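Local coordinates for protein 16S rRNA methyltransferase (Streptomyces sp. DSM 40477, PDB 3MQ2) that methylates the N1 position of adenine 1408 in 16S rRNA, using S-adenosyl-L-methionine, and thereby confers resistance to aminoglycosides such as kanamycin and apramycin, at residues Leu123-Ala127 with Tyr171-Trp176; Leu178-Leu184 with Phe207-Thr213; Met4-Val8 with Leu84-Ala88. One frame throughout, in Å; residues are numbered along the deposited sequence.

Interaction 1 of 3, residues Leu123-Ala127 with Tyr171-Trp176; sequences LRGMA and YAEAGW
Residues L123-A127 of helix 121-128 lie against the end of helix 160-173 and the turn after it, with the CA atoms of R124 and A174 5.3 Å apart. The two methyls of L123 meet different aromatic rings. Its CD2 sits over one face of the W176 indole, 3.6 Å from the centroid of the six-membered ring, while CD1 lies off-centre over the Y171 ring. CB of L123 presses on CB of A174. The indole is also held by its nitrogen: W176 NE1 donates to L123 O over 2.9 Å, from the face of that carbonyl opposite to the helical donor A127 N. Between the two aromatics the chain turns through a Schellman motif, G175 taking a positive phi of 87°, and this turn carries it from helix 160-173 into strand 176-184 of the Rossmann-like methyltransferase sheet. M126 CB meets the edge of the indole in its plane, 3.9 Å from CZ2, and A127 CB approaches NE1. On the exposed side R124, extended from CG to NE, lays its CG against A174 O and reaches the helix end, where NH2 donates to E173 O at 3.0 Å with the acceptor in the guanidinium plane. The hydroxyl of Y171 bonds to V115 O.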
# COMPACT_ATOMS: atom_id res chain seq x y z
N LEU A 123 -3.29 -11.18 4.50
CA LEU A 123 -4.49 -10.46 4.05
C LEU A 123 -5.42 -10.18 5.22
O LEU A 123 -6.00 -9.10 5.34
CB LEU A 123 -5.22 -11.23 2.95
CG LEU A 123 -4.52 -11.25 1.59
CD1 LEU A 123 -5.12 -12.30 0.66
CD2 LEU A 123 -4.61 -9.86 0.98
N ARG A 124 -5.57 -11.16 6.10
CA ARG A 124 -6.41 -10.98 7.28
C ARG A 124 -5.85 -9.92 8.22
O ARG A 124 -6.62 -9.17 8.84
CB ARG A 124 -6.59 -12.30 8.03
CG ARG A 124 -7.52 -13.26 7.30
CD ARG A 124 -7.79 -14.52 8.13
NE ARG A 124 -8.69 -15.43 7.43
CZ ARG A 124 -8.65 -16.75 7.53
NH1 ARG A 124 -7.76 -17.34 8.31
NH2 ARG A 124 -9.52 -17.49 6.84
N GLY A 125 -4.53 -9.86 8.35
CA GLY A 125 -3.91 -8.87 9.21
C GLY A 125 -4.12 -7.47 8.68
O GLY A 125 -4.31 -6.52 9.45
N MET A 126 -4.07 -7.32 7.36
CA MET A 126 -4.30 -6.02 6.74
C MET A 126 -5.78 -5.65 6.85
O MET A 126 -6.11 -4.50 7.13
CB MET A 126 -3.82 -6.01 5.29
CG MET A 126 -2.29 -5.88 5.20
SD MET A 126 -1.69 -5.62 3.51
CE MET A 126 -2.01 -7.25 2.84
N ALA A 127 -6.65 -6.63 6.66
CA ALA A 127 -8.08 -6.37 6.79
C ALA A 127 -8.40 -5.94 8.22
O ALA A 127 -9.32 -5.16 8.44
CB ALA A 127 -8.91 -7.61 6.40
N TYR A 171 -9.07 -14.37 -1.84
CA TYR A 171 -9.31 -13.10 -1.19
C TYR A 171 -10.54 -13.19 -0.29
O TYR A 171 -10.52 -12.71 0.84
CB TYR A 171 -9.44 -11.97 -2.22
CG TYR A 171 -8.12 -11.32 -2.58
CD1 TYR A 171 -6.99 -12.09 -2.80
CD2 TYR A 171 -8.01 -9.95 -2.69
CE1 TYR A 171 -5.77 -11.50 -3.12
CE2 TYR A 171 -6.81 -9.35 -3.01
CZ TYR A 171 -5.69 -10.13 -3.23
OH TYR A 171 -4.49 -9.53 -3.54
N ALA A 172 -11.60 -13.83 -0.80
CA ALA A 172 -12.83 -13.98 -0.03
C ALA A 172 -12.60 -14.74 1.28
O ALA A 172 -13.16 -14.37 2.31
CB ALA A 172 -13.91 -14.68 -0.86
N GLU A 173 -11.78 -15.78 1.23
CA GLU A 173 -11.44 -16.56 2.42
C GLU A 173 -10.82 -15.67 3.49
O GLU A 173 -10.96 -15.93 4.69
CB GLU A 173 -10.45 -17.68 2.07
CG GLU A 173 -10.91 -18.61 0.97
CD GLU A 173 -9.80 -19.54 0.50
OE1 GLU A 173 -9.99 -20.24 -0.51
OE2 GLU A 173 -8.73 -19.57 1.16
N ALA A 174 -10.14 -14.62 3.05
CA ALA A 174 -9.42 -13.73 3.96
C ALA A 174 -10.21 -12.47 4.26
O ALA A 174 -9.73 -11.58 4.95
CB ALA A 174 -8.05 -13.37 3.38
N GLY A 175 -11.43 -12.39 3.73
CA GLY A 175 -12.29 -11.25 3.99
C GLY A 175 -12.11 -10.06 3.06
O GLY A 175 -12.46 -8.94 3.42
N TRP A 176 -11.55 -10.30 1.87
CA TRP A 176 -11.46 -9.26 0.84
C TRP A 176 -12.38 -9.60 -0.32
O TRP A 176 -12.30 -10.69 -0.88
CB TRP A 176 -10.04 -9.14 0.28
CG TRP A 176 -8.99 -8.69 1.26
CD1 TRP A 176 -8.84 -9.07 2.57
CD2 TRP A 176 -7.91 -7.79 0.97
NE1 TRP A 176 -7.73 -8.44 3.11
CE2 TRP A 176 -7.15 -7.65 2.16
CE3 TRP A 176 -7.51 -7.08 -0.17
CZ2 TRP A 176 -6.02 -6.84 2.23
CZ3 TRP A 176 -6.38 -6.27 -0.10
CH2 TRP A 176 -5.65 -6.16 1.09

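Interaction 2 of 3, residues Leu178-Leu184 with Phe207-Thr213; sequences LADCRYL and FDVLALT
Y183 and F207 meet with their ring planes nearly parallel, 7° apart, but offset so that little of one ring covers the other, the centroids lying 4.8 Å from each other. What covers the F207 face is instead CB of Y183, 3.5 Å from the ring centroid and almost on its normal. CG of Y183 is anti to its own carbonyl carbon (chi1 -71°), which carries the phenol past the F207 ring; V209 O lies at the edge of the Y183 ring, and L210 CD1 approaches CD1 of the tyrosine. L210 CD1 also rests on the carbonyl group of R182. Farther along the same face, C181 SG touches L212 CD2 in one of the two cysteine conformers, and L178 CD1 packs on L212 CB; helix 160-173 covers C181, Y183 and L212.

On the other face, L184 closes over A211, its CG 3.7 Å from A211 CB, and its CD1 extends to V209 CG1. D180 and T213 run alongside each other in the same sense, CB of D180 being 3.4 Å from OG1 of T213. In one of the two R182 conformers, so with some doubt, the guanidinium makes a side-on salt bridge to the D180 carboxylate, NE to OD2 (2.7 Å) and NH2 to OD1. One water bonds to D180 OD2, A211 O and T213 OG1, tying this polar patch to the neighbouring strand; a second joins L184 O to D208 N.

Backbone hydrogen bonds at the D180-T213 and R182-A211 pairs hold the strands antiparallel, and L184 N donates to V209 O. A classic beta bulge interrupts the regular pairing, where A179 N and D180 N both donate to T213 O. This is the antiparallel edge of the class I methyltransferase fold, in which strand 209-216 inserts between strand 134-141 and the outermost strand 176-184.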
# COMPACT_ATOMS: atom_id res chain seq x y z
N LEU A 178 -12.95 -9.16 -3.93
CA LEU A 178 -12.25 -8.74 -5.14
C LEU A 178 -13.27 -8.43 -6.22
O LEU A 178 -13.88 -9.33 -6.79
CB LEU A 178 -11.28 -9.83 -5.62
CG LEU A 178 -10.43 -9.48 -6.84
CD1 LEU A 178 -9.67 -8.16 -6.64
CD2 LEU A 178 -9.46 -10.61 -7.16
N ALA A 179 -13.45 -7.14 -6.50
CA ALA A 179 -14.52 -6.68 -7.38
C ALA A 179 -14.05 -6.48 -8.81
O ALA A 179 -14.82 -6.64 -9.76
CB ALA A 179 -15.12 -5.40 -6.85
N ASP A 180 -12.79 -6.10 -8.97
CA ASP A 180 -12.28 -5.79 -10.29
C ASP A 180 -10.82 -6.15 -10.44
O ASP A 180 -10.02 -6.00 -9.51
CB ASP A 180 -12.47 -4.31 -10.60
CG ASP A 180 -12.14 -3.97 -12.03
OD1 ASP A 180 -12.97 -4.26 -12.92
OD2 ASP A 180 -11.04 -3.43 -12.27
N CYS A 181 -10.47 -6.64 -11.62
CA CYS A 181 -9.08 -6.93 -11.97
C CYS A 181 -8.82 -6.40 -13.37
O CYS A 181 -9.51 -6.78 -14.32
CB CYS A 181 -8.82 -8.44 -11.93
SG CYS A 181 -9.31 -9.26 -10.40
N ARG A 182 -7.86 -5.50 -13.50
CA ARG A 182 -7.55 -4.98 -14.83
C ARG A 182 -6.10 -4.53 -14.97
O ARG A 182 -5.46 -4.14 -14.00
CB ARG A 182 -8.48 -3.81 -15.17
CG ARG A 182 -8.36 -2.63 -14.22
CD ARG A 182 -9.32 -1.51 -14.62
NE ARG A 182 -10.71 -1.93 -14.50
CZ ARG A 182 -11.62 -1.80 -15.47
NH1 ARG A 182 -11.29 -1.25 -16.63
NH2 ARG A 182 -12.86 -2.21 -15.27
N TYR A 183 -5.59 -4.59 -16.19
CA TYR A 183 -4.26 -4.08 -16.47
C TYR A 183 -4.28 -2.56 -16.40
O TYR A 183 -5.27 -1.91 -16.79
CB TYR A 183 -3.82 -4.50 -17.87
CG TYR A 183 -3.49 -5.96 -18.04
CD1 TYR A 183 -2.53 -6.59 -17.26
CD2 TYR A 183 -4.13 -6.71 -19.03
CE1 TYR A 183 -2.23 -7.93 -17.44
CE2 TYR A 183 -3.82 -8.05 -19.22
CZ TYR A 183 -2.87 -8.65 -18.43
OH TYR A 183 -2.57 -9.98 -18.62
N LEU A 184 -3.19 -1.98 -15.90
CA LEU A 184 -3.01 -0.54 -15.90
C LEU A 184 -2.02 -0.17 -16.99
O LEU A 184 -0.96 -0.80 -17.12
CB LEU A 184 -2.45 -0.05 -14.56
CG LEU A 184 -3.35 -0.17 -13.33
CD1 LEU A 184 -2.68 0.61 -12.21
CD2 LEU A 184 -4.74 0.37 -13.61
N PHE A 207 1.84 -4.31 -20.80
CA PHE A 207 1.47 -3.84 -19.47
C PHE A 207 2.45 -4.39 -18.46
O PHE A 207 2.96 -5.50 -18.62
CB PHE A 207 0.09 -4.36 -19.08
CG PHE A 207 -1.02 -3.82 -19.92
CD1 PHE A 207 -1.39 -2.49 -19.85
CD2 PHE A 207 -1.73 -4.66 -20.76
CE1 PHE A 207 -2.43 -1.99 -20.63
CE2 PHE A 207 -2.78 -4.18 -21.54
CZ PHE A 207 -3.13 -2.84 -21.46
N ASP A 208 2.69 -3.62 -17.41
CA ASP A 208 3.59 -4.03 -16.35
C ASP A 208 2.86 -4.31 -15.06
O ASP A 208 3.43 -4.91 -14.16
CB ASP A 208 4.60 -2.92 -16.07
CG ASP A 208 5.42 -2.59 -17.28
OD1 ASP A 208 5.91 -3.54 -17.92
OD2 ASP A 208 5.58 -1.39 -17.58
N VAL A 209 1.61 -3.85 -14.96
CA VAL A 209 0.91 -3.87 -13.68
C VAL A 209 -0.52 -4.36 -13.85
O VAL A 209 -1.20 -4.02 -14.82
CB VAL A 209 0.88 -2.46 -13.06
CG1 VAL A 209 -0.04 -2.40 -11.83
CG2 VAL A 209 2.29 -2.01 -12.70
N LEU A 210 -0.97 -5.19 -12.90
CA LEU A 210 -2.35 -5.64 -12.84
C LEU A 210 -2.95 -5.07 -11.56
O LEU A 210 -2.44 -5.31 -10.47
CB LEU A 210 -2.39 -7.17 -12.77
CG LEU A 210 -3.76 -7.85 -12.75
CD1 LEU A 210 -4.49 -7.55 -14.05
CD2 LEU A 210 -3.60 -9.35 -12.56
N ALA A 211 -4.04 -4.31 -11.70
CA ALA A 211 -4.72 -3.70 -10.55
C ALA A 211 -5.87 -4.56 -10.04
O ALA A 211 -6.79 -4.88 -10.78
CB ALA A 211 -5.23 -2.31 -10.91
N LEU A 212 -5.81 -4.90 -8.76
CA LEU A 212 -6.88 -5.63 -8.08
C LEU A 212 -7.58 -4.65 -7.16
O LEU A 212 -6.94 -4.08 -6.28
CB LEU A 212 -6.29 -6.77 -7.24
CG LEU A 212 -5.35 -7.77 -7.91
CD1 LEU A 212 -4.78 -8.74 -6.88
CD2 LEU A 212 -6.04 -8.53 -9.02
N THR A 213 -8.88 -4.44 -7.35
CA THR A 213 -9.60 -3.53 -6.47
C THR A 213 -10.85 -4.18 -5.89
O THR A 213 -11.37 -5.15 -6.44
CB THR A 213 -9.97 -2.19 -7.16
OG1 THR A 213 -10.75 -2.46 -8.34
CG2 THR A 213 -8.71 -1.41 -7.56
O HOH W 1 -9.03 -2.95 -10.61
O HOH W 2 1.79 -1.07 -17.07

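Interaction 3 of 3, residues Met4-Val8 with Leu84-Ala88; sequences MRRVV and LYLWA
The N-terminal strand 5-8, which pairs with strand 11-14 in a two-stranded antiparallel sheet, crosses over strand 83-87, an outermost strand of the central mixed sheet. R5 and V7 make the backbone bonds of the crossing: W87 N donates to R5 O at 2.9 Å, nearly along the C=O axis, and V7 N to Y85 O at 2.8 Å, from above the carbonyl plane. Between them R6 and L86 form a single bridge. With 116° between the two strand directions, the pairing goes no farther.

R5 doubles back on W87. Its chain bends at chi3 (-65°), bringing NE and NH2 side-on to W87 O, each at 3.0 Å, though the oxygen is tilted from the guanidinium plane. A water over one face of this guanidinium accepts from R5 N and donates to W87 O, a third proton reaching that carbonyl. W87 is the last residue of strand 83-87 in the Rossmann-like core, beside the cofactor pocket: A88 touches the bound S-adenosyl-L-homocysteine, and its CB also meets R5 NH2. The indole is fixed elsewhere, NE1 bonding to A59 O.

V7 points at the strand beneath, with CG2 3.9 Å from W87 CB, and its CB faces that of Y85. R6 runs out extended the other way, its CG anti to the backbone N (chi1 -180°), placing CG and CD against the CD1 methyl of L84, CD at 3.5 Å. In the guanidinium plane, a water accepts from R6 NE and Y85 N and donates to V7 O. L86 leans CD2 against R6 CA.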
# COMPACT_ATOMS: atom_id res chain seq x y z
N MET A 4 3.15 2.98 17.92
CA MET A 4 3.45 3.39 16.55
C MET A 4 4.80 4.08 16.51
O MET A 4 5.16 4.82 17.43
CB MET A 4 2.37 4.33 16.03
CG MET A 4 1.02 3.67 15.81
SD MET A 4 -0.09 4.84 15.05
CE MET A 4 -1.65 3.96 15.20
N ARG A 5 5.55 3.85 15.44
CA ARG A 5 6.91 4.35 15.35
C ARG A 5 7.01 5.31 14.17
O ARG A 5 7.14 4.87 13.02
CB ARG A 5 7.88 3.18 15.15
CG ARG A 5 7.95 2.24 16.37
CD ARG A 5 8.71 0.97 16.06
NE ARG A 5 8.06 0.13 15.06
CZ ARG A 5 7.13 -0.79 15.32
NH1 ARG A 5 6.71 -0.99 16.58
NH2 ARG A 5 6.63 -1.51 14.33
N ARG A 6 6.92 6.61 14.45
CA ARG A 6 6.93 7.60 13.38
C ARG A 6 8.34 7.79 12.84
O ARG A 6 9.30 7.85 13.60
CB ARG A 6 6.34 8.93 13.85
CG ARG A 6 6.33 9.99 12.75
CD ARG A 6 5.66 11.29 13.17
NE ARG A 6 5.66 12.23 12.04
CZ ARG A 6 5.52 13.54 12.14
NH1 ARG A 6 5.35 14.12 13.33
NH2 ARG A 6 5.55 14.29 11.05
N VAL A 7 8.44 7.88 11.52
CA VAL A 7 9.70 8.18 10.87
C VAL A 7 9.71 9.61 10.37
O VAL A 7 8.81 10.04 9.64
CB VAL A 7 9.97 7.23 9.69
CG1 VAL A 7 11.23 7.68 8.93
CG2 VAL A 7 10.13 5.79 10.21
N VAL A 8 10.74 10.36 10.77
CA VAL A 8 10.97 11.71 10.22
C VAL A 8 12.46 11.87 9.94
O VAL A 8 13.26 12.00 10.86
CB VAL A 8 10.48 12.84 11.15
CG1 VAL A 8 10.78 14.19 10.53
CG2 VAL A 8 8.97 12.71 11.42
N LEU A 84 1.61 10.70 7.66
CA LEU A 84 2.36 10.08 8.73
C LEU A 84 3.07 8.85 8.18
O LEU A 84 2.43 7.95 7.64
CB LEU A 84 1.39 9.68 9.84
CG LEU A 84 1.91 8.80 10.97
CD1 LEU A 84 2.94 9.57 11.78
CD2 LEU A 84 0.74 8.38 11.86
N TYR A 85 4.39 8.83 8.29
CA TYR A 85 5.19 7.68 7.90
C TYR A 85 5.55 6.85 9.13
O TYR A 85 6.01 7.38 10.14
CB TYR A 85 6.48 8.14 7.20
CG TYR A 85 6.22 8.74 5.84
CD1 TYR A 85 5.99 7.93 4.74
CD2 TYR A 85 6.17 10.12 5.67
CE1 TYR A 85 5.74 8.48 3.50
CE2 TYR A 85 5.91 10.68 4.43
CZ TYR A 85 5.70 9.85 3.35
OH TYR A 85 5.45 10.39 2.12
N LEU A 86 5.34 5.53 9.03
CA LEU A 86 5.57 4.63 10.16
C LEU A 86 6.52 3.51 9.78
O LEU A 86 6.56 3.06 8.64
CB LEU A 86 4.24 4.01 10.63
CG LEU A 86 3.16 4.98 11.09
CD1 LEU A 86 1.93 4.20 11.58
CD2 LEU A 86 3.66 5.90 12.21
N TRP A 87 7.27 3.03 10.76
CA TRP A 87 8.22 1.94 10.54
C TRP A 87 7.55 0.65 10.99
O TRP A 87 7.34 0.46 12.18
CB TRP A 87 9.44 2.18 11.42
CG TRP A 87 10.62 1.29 11.19
CD1 TRP A 87 10.93 0.57 10.06
CD2 TRP A 87 11.68 1.05 12.13
NE1 TRP A 87 12.13 -0.10 10.25
CE2 TRP A 87 12.60 0.18 11.50
CE3 TRP A 87 11.94 1.50 13.42
CZ2 TRP A 87 13.76 -0.26 12.14
CZ3 TRP A 87 13.10 1.06 14.06
CH2 TRP A 87 13.99 0.19 13.42
N ALA A 88 7.20 -0.21 10.05
CA ALA A 88 6.48 -1.43 10.41
C ALA A 88 6.42 -2.39 9.24
O ALA A 88 6.46 -1.97 8.09
CB ALA A 88 5.06 -1.10 10.86
O HOH W 3 5.01 1.68 13.63
O HOH W 4 6.10 11.00 9.47

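Overall arrangement
Along the chain the contacts close one after another: interaction 3 first, then interaction 1, then interaction 2. Interactions 2 and 3 reach opposite ends of the same seven-stranded mixed sheet, on outermost strands 176-184 and 83-87; their centres are about 29 Å apart, on opposite sides of the chain's centre. Interaction 1 lies about 17 Å from interaction 2 and 24 Å from interaction 3, centre to centre. It touches interaction 2 directly, Y171 OH packing 3.4 Å from L212 CD1, and helix 160-173 leads into strand 176-184, which serves both. The contacts thus lie at both borders of the sheet in a single methyltransferase domain, with the bound cofactor product touching A88 of interaction 3.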